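PDB 3T6Q: CD180 antigen from Mus musculus, which may cooperate with MD-1 and TLR4 in the innate immune response of B cells to bacterial lipopolysaccharide, leading to NF-kappa-B activation. Local coordinates for residues S142-P147 with L158-N163; L207-T212 with L216-G221. One frame throughout, in Å; residues are numbered along the deposited sequence.

Contact 1: residues S142-P147 with L158-N163; sequences SSIKLP and LDFQNN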
ATOM      1  N   SER A 142      -6.699  -6.228   6.160  1.00 23.17           N
ATOM      2  CA  SER A 142      -8.143  -6.340   5.940  1.00 23.18           C
ATOM      3  C   SER A 142      -8.859  -7.083   7.054  1.00 25.51           C
ATOM      4  O   SER A 142     -10.030  -7.352   6.954  1.00 24.92           O
ATOM      5  CB  SER A 142      -8.449  -7.012   4.613  1.00 24.38           C
ATOM      6  OG  SER A 142      -7.831  -8.288   4.607  1.00 28.76           O
ATOM      7  N   SER A 143      -8.160  -7.364   8.132  1.00 28.14           N
ATOM      8  CA  SER A 143      -8.793  -7.966   9.290  1.00 30.24           C
ATOM      9  C   SER A 143      -8.168  -7.402  10.547  1.00 24.83           C
ATOM     10  O   SER A 143      -6.968  -7.163  10.580  1.00 27.52           O
ATOM     11  CB  SER A 143      -8.558  -9.491   9.267  1.00 33.38           C
ATOM     12  OG  SER A 143      -9.139 -10.069  10.423  1.00 38.02           O
ATOM     13  N   ILE A 144      -8.967  -7.241  11.599  1.00 22.54           N
ATOM     14  CA  ILE A 144      -8.428  -6.822  12.910  1.00 23.19           C
ATOM     15  C   ILE A 144      -7.880  -8.003  13.772  1.00 23.80           C
ATOM     16  O   ILE A 144      -7.238  -7.778  14.808  1.00 26.98           O
ATOM     17  CB  ILE A 144      -9.477  -5.985  13.704  1.00 23.26           C
ATOM     18  CG1 ILE A 144     -10.620  -6.847  14.198  1.00 25.48           C
ATOM     19  CG2 ILE A 144     -10.137  -4.936  12.797  1.00 25.89           C
ATOM     20  CD1 ILE A 144     -11.425  -6.182  15.293  1.00 27.06           C
ATOM     21  N   LYS A 145      -8.117  -9.237  13.335  1.00 27.71           N
ATOM     22  CA  LYS A 145      -7.803 -10.426  14.155  1.00 28.66           C
ATOM     23  C   LYS A 145      -6.350 -10.420  14.590  1.00 29.85           C
ATOM     24  O   LYS A 145      -5.443 -10.258  13.776  1.00 32.90           O
ATOM     25  CB  LYS A 145      -8.163 -11.718  13.428  1.00 29.99           C
ATOM     26  CG  LYS A 145      -7.918 -12.957  14.309  1.00 39.78           C
ATOM     27  CD  LYS A 145      -8.928 -14.077  14.099  1.00 46.42           C
ATOM     28  CE  LYS A 145      -9.173 -14.398  12.638  1.00 48.12           C
ATOM     29  NZ  LYS A 145      -8.076 -15.232  12.084  1.00 61.49           N
ATOM     30  N   LEU A 146      -6.129 -10.532  15.889  1.00 26.91           N
ATOM     31  CA  LEU A 146      -4.781 -10.595  16.425  1.00 30.84           C
ATOM     32  C   LEU A 146      -4.270 -12.039  16.276  1.00 37.91           C
ATOM     33  O   LEU A 146      -5.075 -12.981  16.362  1.00 36.81           O
ATOM     34  CB  LEU A 146      -4.756 -10.105  17.870  1.00 30.42           C
ATOM     35  CG  LEU A 146      -5.149  -8.623  17.999  1.00 30.45           C
ATOM     36  CD1 LEU A 146      -5.224  -8.236  19.460  1.00 28.68           C
ATOM     37  CD2 LEU A 146      -4.154  -7.704  17.277  1.00 30.87           C
ATOM     38  N   PRO A 147      -2.955 -12.210  16.000  1.00 44.45           N
ATOM     39  CA  PRO A 147      -2.415 -13.550  15.754  1.00 51.90           C
ATOM     40  C   PRO A 147      -2.348 -14.393  17.040  1.00 41.55           C
ATOM     41  O   PRO A 147      -2.269 -13.838  18.136  1.00 35.87           O
ATOM     42  CB  PRO A 147      -0.999 -13.251  15.233  1.00 55.14           C
ATOM     43  CG  PRO A 147      -0.601 -12.018  15.986  1.00 49.56           C
ATOM     44  CD  PRO A 147      -1.876 -11.195  16.015  1.00 46.24           C
ATOM     45  N   LEU A 158      -5.370   0.008  19.802  1.00 19.84           N
ATOM     46  CA  LEU A 158      -5.155  -0.752  18.613  1.00 21.79           C
ATOM     47  C   LEU A 158      -5.679   0.136  17.478  1.00 21.04           C
ATOM     48  O   LEU A 158      -6.876   0.365  17.388  1.00 19.79           O
ATOM     49  CB  LEU A 158      -5.979  -2.027  18.642  1.00 23.42           C
ATOM     50  CG  LEU A 158      -5.433  -3.382  18.205  1.00 34.04           C
ATOM     51  CD1 LEU A 158      -6.528  -4.376  17.799  1.00 30.25           C
ATOM     52  CD2 LEU A 158      -4.245  -3.378  17.228  1.00 25.89           C
ATOM     53  N   ASP A 159      -4.793   0.598  16.607  1.00 20.78           N
ATOM     54  CA  ASP A 159      -5.154   1.614  15.632  1.00 17.31           C
ATOM     55  C   ASP A 159      -4.979   1.116  14.197  1.00 18.88           C
ATOM     56  O   ASP A 159      -3.857   0.804  13.772  1.00 17.66           O
ATOM     57  CB  ASP A 159      -4.301   2.849  15.916  1.00 18.50           C
ATOM     58  CG  ASP A 159      -4.757   4.090  15.133  1.00 19.41           C
ATOM     59  OD1 ASP A 159      -4.926   4.021  13.892  1.00 20.87           O
ATOM     60  OD2 ASP A 159      -4.959   5.157  15.771  1.00 19.38           O
ATOM     61  N   PHE A 160      -6.087   1.056  13.460  1.00 16.97           N
ATOM     62  CA  PHE A 160      -6.093   0.596  12.085  1.00 18.36           C
ATOM     63  C   PHE A 160      -6.551   1.700  11.117  1.00 18.76           C
ATOM     64  O   PHE A 160      -7.080   1.397  10.056  1.00 18.37           O
ATOM     65  CB  PHE A 160      -7.024  -0.600  11.916  1.00 19.57           C
ATOM     66  CG  PHE A 160      -6.602  -1.868  12.635  1.00 22.04           C
ATOM     67  CD1 PHE A 160      -5.706  -2.778  12.044  1.00 21.40           C
ATOM     68  CD2 PHE A 160      -7.180  -2.209  13.867  1.00 23.47           C
ATOM     69  CE1 PHE A 160      -5.367  -3.977  12.700  1.00 24.66           C
ATOM     70  CE2 PHE A 160      -6.840  -3.399  14.523  1.00 23.53           C
ATOM     71  CZ  PHE A 160      -5.947  -4.294  13.936  1.00 22.53           C
ATOM     72  N   GLN A 161      -6.351   2.968  11.475  1.00 18.22           N
ATOM     73  CA  GLN A 161      -6.848   4.085  10.642  1.00 20.52           C
ATOM     74  C   GLN A 161      -6.417   3.909   9.168  1.00 18.98           C
ATOM     75  O   GLN A 161      -5.267   3.617   8.911  1.00 20.47           O
ATOM     76  CB  GLN A 161      -6.292   5.412  11.172  1.00 19.88           C
ATOM     77  CG  GLN A 161      -6.647   6.587  10.252  1.00 24.58           C
ATOM     78  CD  GLN A 161      -6.549   7.966  10.890  1.00 30.92           C
ATOM     79  OE1 GLN A 161      -6.379   8.967  10.181  1.00 37.57           O
ATOM     80  NE2 GLN A 161      -6.716   8.040  12.196  1.00 27.15           N
ATOM     81  N   ASN A 162      -7.330   4.080   8.205  1.00 16.88           N
ATOM     82  CA  ASN A 162      -6.918   4.034   6.790  1.00 18.01           C
ATOM     83  C   ASN A 162      -6.404   2.652   6.311  1.00 18.44           C
ATOM     84  O   ASN A 162      -5.295   2.531   5.795  1.00 18.81           O
ATOM     85  CB  ASN A 162      -5.889   5.155   6.484  1.00 18.80           C
ATOM     86  CG  ASN A 162      -5.632   5.332   4.987  1.00 23.01           C
ATOM     87  OD1 ASN A 162      -6.530   5.156   4.154  1.00 23.27           O
ATOM     88  ND2 ASN A 162      -4.434   5.744   4.649  1.00 23.08           N
ATOM     89  N   ASN A 163      -7.231   1.604   6.458  1.00 18.95           N
ATOM     90  CA  ASN A 163      -6.865   0.262   5.990  1.00 20.17           C
ATOM     91  C   ASN A 163      -8.000  -0.267   5.128  1.00 20.71           C
ATOM     92  O   ASN A 163      -8.825   0.504   4.672  1.00 23.47           O
ATOM     93  CB  ASN A 163      -6.506  -0.662   7.181  1.00 21.40           C
ATOM     94  CG  ASN A 163      -5.022  -0.580   7.560  1.00 20.14           C
ATOM     95  OD1 ASN A 163      -4.173  -1.055   6.823  1.00 22.66           O
ATOM     96  ND2 ASN A 163      -4.709   0.048   8.677  1.00 19.12           N
TER
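Phe160 presses its ring against the backbone and branched carbon of Ile144. Phe160 CZ lies 3.7 Å from Ile144 CA, and Phe160 CE2 is 3.8 Å from Ile144 CB. The two side chains cross at about a right angle. Ile144 CG2 sits 4.0 Å above one face of the Phe160 ring, toward its rim. Phe160 carries CG anti to its carbonyl carbon (chi1 -66°), which sends the ring inward from the end of strand 157-159. Beside this pair Leu146 and Leu158 meet tip to tip, with CD2 of Leu146 4.1 Å from CD1 of Leu158. Leu184 of the next strand touches both Leu158 and Phe160, and Met173 of helix 170-174 touches Ile144.

Polar bonds set the chain around these groups. Ser143 OG accepts from Lys145 N at 3.2 Å, an ST turn that brackets Ile144. Asn163 ND2 donates to Phe160 O at 3.1 Å from above the carbonyl plane. It also donates to Leu136 O, and Asn163 OD1 accepts from Ile141 N. Asn189 of the next coil donates in turn to Phe160 O, so Asn163 is one rung of the asparagine ladder of leucine-rich repeats. No hydrogen bond joins 142-147 to 158-163, which meet through apolar packing; polar bonds link the repeats alongside.

Contact 2: residues L207-T212 with L216-G221; sequences LNFGGT and LVIFKG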
ATOM      1  N   LEU A 207     -14.297   3.638  20.343  1.00 20.19           N
ATOM      2  CA  LEU A 207     -14.398   2.921  19.089  1.00 22.29           C
ATOM      3  C   LEU A 207     -14.576   4.046  18.086  1.00 20.69           C
ATOM      4  O   LEU A 207     -15.479   4.882  18.258  1.00 18.77           O
ATOM      5  CB  LEU A 207     -15.654   2.049  19.015  1.00 23.74           C
ATOM      6  CG  LEU A 207     -15.668   0.617  19.541  1.00 34.05           C
ATOM      7  CD1 LEU A 207     -17.023  -0.012  19.290  1.00 31.47           C
ATOM      8  CD2 LEU A 207     -14.553  -0.178  18.866  1.00 34.98           C
ATOM      9  N   ASN A 208     -13.728   4.068  17.071  1.00 17.43           N
ATOM     10  CA  ASN A 208     -13.810   5.129  16.027  1.00 16.77           C
ATOM     11  C   ASN A 208     -14.109   4.450  14.687  1.00 17.22           C
ATOM     12  O   ASN A 208     -13.331   3.586  14.258  1.00 18.35           O
ATOM     13  CB  ASN A 208     -12.484   5.947  16.062  1.00 16.51           C
ATOM     14  CG  ASN A 208     -12.494   7.145  15.120  1.00 17.37           C
ATOM     15  OD1 ASN A 208     -12.971   7.036  13.995  1.00 18.16           O
ATOM     16  ND2 ASN A 208     -11.964   8.279  15.571  1.00 15.30           N
ATOM     17  N   PHE A 209     -15.236   4.807  14.042  1.00 18.20           N
ATOM     18  CA  PHE A 209     -15.520   4.348  12.685  1.00 17.42           C
ATOM     19  C   PHE A 209     -15.632   5.566  11.750  1.00 18.15           C
ATOM     20  O   PHE A 209     -16.519   5.603  10.872  1.00 17.67           O
ATOM     21  CB  PHE A 209     -16.851   3.572  12.611  1.00 18.88           C
ATOM     22  CG  PHE A 209     -16.853   2.262  13.377  1.00 21.14           C
ATOM     23  CD1 PHE A 209     -16.412   1.077  12.782  1.00 23.53           C
ATOM     24  CD2 PHE A 209     -17.312   2.228  14.700  1.00 23.82           C
ATOM     25  CE1 PHE A 209     -16.447  -0.137  13.484  1.00 22.85           C
ATOM     26  CE2 PHE A 209     -17.352   1.028  15.405  1.00 23.45           C
ATOM     27  CZ  PHE A 209     -16.904  -0.146  14.805  1.00 19.99           C
ATOM     28  N   GLY A 210     -14.782   6.568  11.972  1.00 18.97           N
ATOM     29  CA  GLY A 210     -14.796   7.795  11.179  1.00 18.02           C
ATOM     30  C   GLY A 210     -14.916   7.609   9.670  1.00 20.67           C
ATOM     31  O   GLY A 210     -14.207   6.776   9.058  1.00 18.76           O
ATOM     32  N   GLY A 211     -15.827   8.374   9.061  1.00 20.03           N
ATOM     33  CA  GLY A 211     -16.006   8.318   7.619  1.00 21.12           C
ATOM     34  C   GLY A 211     -16.850   7.178   7.094  1.00 24.70           C
ATOM     35  O   GLY A 211     -17.028   7.069   5.867  1.00 23.82           O
ATOM     36  N   THR A 212     -17.351   6.296   7.968  1.00 27.11           N
ATOM     37  CA  THR A 212     -18.009   5.054   7.451  1.00 31.67           C
ATOM     38  C   THR A 212     -19.297   5.469   6.668  1.00 26.98           C
ATOM     39  O   THR A 212     -19.982   6.470   6.989  1.00 28.80           O
ATOM     40  CB  THR A 212     -18.256   3.913   8.531  1.00 32.88           C
ATOM     41  OG1 THR A 212     -18.090   2.555   7.964  1.00 31.90           O
ATOM     42  CG2 THR A 212     -19.650   4.044   9.095  1.00 31.96           C
ATOM     43  N   LEU A 216     -26.179   2.596   9.698  1.00 24.90           N
ATOM     44  CA  LEU A 216     -27.207   1.611  10.101  1.00 28.87           C
ATOM     45  C   LEU A 216     -26.509   0.303  10.476  1.00 28.23           C
ATOM     46  O   LEU A 216     -26.793  -0.271  11.539  1.00 34.38           O
ATOM     47  CB  LEU A 216     -28.199   1.377   8.956  1.00 35.16           C
ATOM     48  CG  LEU A 216     -29.700   1.068   9.102  1.00 42.60           C
ATOM     49  CD1 LEU A 216     -30.163   0.322   7.853  1.00 40.39           C
ATOM     50  CD2 LEU A 216     -29.977   0.232  10.310  1.00 44.69           C
ATOM     51  N   VAL A 217     -25.565  -0.133   9.629  1.00 26.37           N
ATOM     52  CA  VAL A 217     -24.779  -1.350   9.815  1.00 29.74           C
ATOM     53  C   VAL A 217     -23.986  -1.326  11.108  1.00 27.88           C
ATOM     54  O   VAL A 217     -23.939  -2.341  11.809  1.00 26.79           O
ATOM     55  CB  VAL A 217     -23.827  -1.632   8.610  1.00 30.38           C
ATOM     56  CG1 VAL A 217     -22.619  -2.480   9.002  1.00 29.84           C
ATOM     57  CG2 VAL A 217     -24.589  -2.289   7.483  1.00 35.29           C
ATOM     58  N   ILE A 218     -23.377  -0.172  11.418  1.00 22.53           N
ATOM     59  CA  ILE A 218     -22.563  -0.029  12.616  1.00 21.32           C
ATOM     60  C   ILE A 218     -23.428  -0.162  13.888  1.00 23.65           C
ATOM     61  O   ILE A 218     -23.088  -0.918  14.807  1.00 23.89           O
ATOM     62  CB  ILE A 218     -21.810   1.358  12.666  1.00 19.97           C
ATOM     63  CG1 ILE A 218     -20.845   1.552  11.490  1.00 24.84           C
ATOM     64  CG2 ILE A 218     -21.042   1.526  13.969  1.00 20.80           C
ATOM     65  CD1 ILE A 218     -19.782   0.482  11.284  1.00 25.65           C
ATOM     66  N   PHE A 219     -24.492   0.635  13.980  1.00 22.80           N
ATOM     67  CA  PHE A 219     -25.360   0.581  15.165  1.00 24.68           C
ATOM     68  C   PHE A 219     -25.934  -0.827  15.371  1.00 23.34           C
ATOM     69  O   PHE A 219     -25.906  -1.354  16.476  1.00 24.25           O
ATOM     70  CB  PHE A 219     -26.486   1.625  15.093  1.00 25.48           C
ATOM     71  CG  PHE A 219     -26.000   3.066  15.257  1.00 22.60           C
ATOM     72  CD1 PHE A 219     -25.452   3.499  16.447  1.00 26.45           C
ATOM     73  CD2 PHE A 219     -26.091   3.963  14.190  1.00 24.69           C
ATOM     74  CE1 PHE A 219     -24.988   4.811  16.591  1.00 24.11           C
ATOM     75  CE2 PHE A 219     -25.635   5.265  14.316  1.00 20.48           C
ATOM     76  CZ  PHE A 219     -25.103   5.690  15.524  1.00 22.67           C
ATOM     77  N   LYS A 220     -26.440  -1.436  14.308  1.00 24.27           N
ATOM     78  CA  LYS A 220     -26.926  -2.803  14.425  1.00 28.32           C
ATOM     79  C   LYS A 220     -25.830  -3.803  14.873  1.00 28.09           C
ATOM     80  O   LYS A 220     -26.041  -4.620  15.784  1.00 25.01           O
ATOM     81  CB  LYS A 220     -27.623  -3.218  13.128  1.00 29.42           C
ATOM     82  CG  LYS A 220     -28.064  -4.679  13.073  1.00 36.95           C
ATOM     83  CD  LYS A 220     -28.600  -4.983  11.675  1.00 34.64           C
ATOM     84  CE  LYS A 220     -29.730  -4.021  11.314  1.00 44.29           C
ATOM     85  NZ  LYS A 220     -30.449  -4.468  10.079  1.00 47.46           N
ATOM     86  N   GLY A 221     -24.646  -3.698  14.275  1.00 25.31           N
ATOM     87  CA  GLY A 221     -23.529  -4.584  14.581  1.00 23.79           C
ATOM     88  C   GLY A 221     -23.002  -4.427  15.990  1.00 23.57           C
ATOM     89  O   GLY A 221     -22.515  -5.376  16.571  1.00 22.32           O
TER
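Ile218 of helix 215-221 faces Phe209 and Thr212, which lie just beyond strand 203-208. The contact between the two segments is apolar, and the main interaction is CH-pi. Ile218 CD1 stands over one face of the Phe209 ring, 4.1 Å from its centroid and 24° off the ring normal. It comes nearest at the rim, where Ile218 CD1 is 3.7 Å from Phe209 CD1. The other branch of the isoleucine shares the work: Ile218 CG2 lies 3.9 Å from Phe209 CD2. With CG1 anti to the carbonyl carbon (chi1 -61°) and CG2 anti to the backbone N, Ile218 brings both branches to the ring.

Aliphatic contact adds a second point. Thr212 and Ile218 reach toward each other tip to tip, and the methyl CG2 of Thr212 is 3.7 Å from Ile218 CG1. Leu186, Leu230 and Leu232 also touch Phe209, so the ring belongs to the interior shared by successive coils.

Hydrogen bonds act within each segment. Asn208 OD1 accepts from Gly210 N at 2.8 Å, nearly in line with its C=O, and forms an Asx turn. Thr212 N donates to Phe209 O at 3.1 Å and closes a type II beta turn. Gly211 has positive phi in that turn, a conformation that favours glycine. In the helix, Lys220 N and Gly221 N bond to Leu216 O and Val217 O. The polar groups thus shape the turn and the helix, while hydrocarbon packing against an aromatic face joins the strand side of this leucine-rich repeat to its helix.

How the contacts relate
Contact 1 precedes contact 2 in the chain, with no overlap. Their centres are about 15 Å apart and their nearest atoms about 6 Å, so they do not touch. Both belong to the leucine-rich repeat solenoid. Strand 182-185 lies between strands 157-159 and 203-208. Its Leu184, already met in contact 1, also packs on Leu207 in segment 207-212, so the strand bridges the two. Each contact places a phenylalanine just after its strand, but the partner of its ring differs. In contact 1 it is an irregular loop of the preceding repeat; in contact 2 it is the following helix. At contact 1, Gln161 and Asn162 also pack on the chain of another protein in the assembly.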